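Local coordinates for protein CCMAN5 (Cellulosimicrobium cellulans, PDB 2XSG) that hydrolyses alpha-mannosides as a calcium-binding family 92 glycosyl hydrolase and enables mannose-6-phosphate modification of yeast-produced human lysosomal enzymes, at residues N40-T44 with P45-N49. Sequence-based numbering, arbitrary orientation.
Sequences NPRTT and PGRNN
Arg42 and Arg47 stack their guanidinium groups where the chain leaves strand 40-44 and doubles back. The group centres are 4.6 Å apart and the planes differ by 29°, which makes this an offset, slightly splayed stack. Arg42 NH2 lies over the rim of one face of the Arg47 guanidinium, 3.4 Å from Arg47 NE; both atoms are donors, and no bond joins them. In return, Arg47 CD sits over a face of Arg42, 3.6 Å from Arg42 NH2. Both chains run extended from CG to NE, side by side and in the same direction.

Hydrogen bonds to neutral oxygens probably ease the repulsion between the two like charges. Asn167 accepts from both arginines, through OD1 from Arg42 NH2 and through its backbone O from Arg47 NH2. Arg47 NH1 also reaches Asn48 O at 3.1 Å, a bent bond (135° at the hydrogen), and donates to Ser73 O. A leucine in place of Arg47 would probably leave Asn167 O, Asn48 O and Ser73 O without these donors and the Arg42 guanidinium without its stacking partner, freer to swing.

At the turn itself, Thr43 OG1 donates to Gly46 O over a very short 2.5 Å. With chi1 at 61°, OG1 sits between backbone N and carbonyl carbon, facing the returning chain; it also accepts from Asp53 N. A cis peptide joins Thr44 to Pro45. With this bond at its centre and Thr43 CA 6.2 Å from Gly46 CA, residues Thr43 to Gly46 form a type VI beta turn, which starts the connection between antiparallel strands 40-44 and 58-63 in the family 92 N-terminal region.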
loop_
_atom_site.group_PDB
_atom_site.type_symbol
_atom_site.label_atom_id
_atom_site.label_comp_id
_atom_site.label_asym_id
_atom_site.label_seq_id
_atom_site.Cartn_x
_atom_site.Cartn_y
_atom_site.Cartn_z
ATOM N N ASN A 40 0.331 -9.698 -13.734
ATOM C CA ASN A 40 1.186 -10.429 -12.790
ATOM C C ASN A 40 1.353 -11.867 -13.216
ATOM O O ASN A 40 0.350 -12.577 -13.371
ATOM C CB ASN A 40 0.579 -10.402 -11.385
ATOM C CG ASN A 40 1.602 -10.701 -10.287
ATOM O OD1 ASN A 40 1.292 -11.396 -9.316
ATOM N ND2 ASN A 40 2.826 -10.192 -10.445
ATOM N N PRO A 41 2.618 -12.316 -13.389
ATOM C CA PRO A 41 2.833 -13.737 -13.584
ATOM C C PRO A 41 2.272 -14.492 -12.385
ATOM O O PRO A 41 2.253 -13.938 -11.290
ATOM C CB PRO A 41 4.375 -13.855 -13.602
ATOM C CG PRO A 41 4.872 -12.598 -12.892
ATOM C CD PRO A 41 3.890 -11.567 -13.333
ATOM N N ARG A 42 1.813 -15.729 -12.589
ATOM C CA ARG A 42 1.325 -16.570 -11.498
ATOM C C ARG A 42 2.187 -17.798 -11.293
ATOM O O ARG A 42 2.247 -18.661 -12.163
ATOM C CB ARG A 42 -0.114 -17.020 -11.764
ATOM C CG ARG A 42 -0.838 -17.572 -10.528
ATOM C CD ARG A 42 -2.361 -17.567 -10.777
ATOM N NE ARG A 42 -3.160 -17.734 -9.556
ATOM C CZ ARG A 42 -3.427 -16.765 -8.677
ATOM N NH1 ARG A 42 -2.920 -15.551 -8.845
ATOM N NH2 ARG A 42 -4.178 -17.023 -7.603
ATOM N N THR A 43 2.829 -17.913 -10.139
ATOM C CA THR A 43 3.648 -19.106 -9.893
ATOM C C THR A 43 2.785 -20.304 -9.492
ATOM O O THR A 43 1.627 -20.147 -9.109
ATOM C CB THR A 43 4.784 -18.878 -8.859
ATOM O OG1 THR A 43 4.241 -18.510 -7.589
ATOM C CG2 THR A 43 5.741 -17.800 -9.333
ATOM N N THR A 44 3.355 -21.499 -9.588
ATOM C CA THR A 44 2.659 -22.718 -9.159
ATOM C C THR A 44 3.701 -23.723 -8.678
ATOM O O THR A 44 4.824 -23.737 -9.204
ATOM C CB THR A 44 1.798 -23.293 -10.315
ATOM O OG1 THR A 44 1.228 -24.541 -9.918
ATOM C CG2 THR A 44 2.629 -23.479 -11.600
ATOM N N PRO A 45 3.361 -24.556 -7.670
ATOM C CA PRO A 45 2.102 -24.653 -6.928
ATOM C C PRO A 45 1.969 -23.614 -5.814
ATOM O O PRO A 45 0.880 -23.440 -5.259
ATOM C CB PRO A 45 2.169 -26.054 -6.323
ATOM C CG PRO A 45 3.623 -26.272 -6.090
ATOM C CD PRO A 45 4.345 -25.556 -7.209
ATOM N N GLY A 46 3.065 -22.953 -5.471
ATOM C CA GLY A 46 3.056 -21.927 -4.416
ATOM C C GLY A 46 3.017 -20.530 -5.011
ATOM O O GLY A 46 3.381 -20.320 -6.168
ATOM N N ARG A 47 2.549 -19.570 -4.215
ATOM C CA ARG A 47 2.473 -18.185 -4.631
ATOM C C ARG A 47 2.552 -17.330 -3.378
ATOM O O ARG A 47 2.340 -17.833 -2.269
ATOM C CB ARG A 47 1.154 -17.907 -5.387
ATOM C CG ARG A 47 -0.161 -18.187 -4.594
ATOM C CD ARG A 47 -1.368 -17.885 -5.455
ATOM N NE ARG A 47 -2.659 -17.968 -4.765
ATOM C CZ ARG A 47 -3.229 -16.991 -4.049
ATOM N NH1 ARG A 47 -2.636 -15.827 -3.867
ATOM N NH2 ARG A 47 -4.409 -17.192 -3.507
ATOM N N ASN A 48 2.837 -16.044 -3.533
ATOM C CA ASN A 48 2.509 -15.113 -2.464
ATOM C C ASN A 48 1.055 -14.614 -2.626
ATOM O O ASN A 48 0.317 -15.117 -3.474
ATOM C CB ASN A 48 3.574 -14.007 -2.279
ATOM C CG ASN A 48 3.464 -12.869 -3.283
ATOM O OD1 ASN A 48 2.606 -12.847 -4.159
ATOM N ND2 ASN A 48 4.354 -11.892 -3.132
ATOM N N ASN A 49 0.619 -13.675 -1.800
ATOM C CA ASN A 49 -0.777 -13.222 -1.873
ATOM C C ASN A 49 -1.128 -12.623 -3.234
ATOM O O ASN A 49 -2.283 -12.680 -3.657
ATOM C CB ASN A 49 -1.111 -12.237 -0.740
ATOM C CG ASN A 49 -1.022 -12.878 0.627
ATOM O OD1 ASN A 49 -0.983 -12.186 1.656
ATOM N ND2 ASN A 49 -0.965 -14.203 0.651
#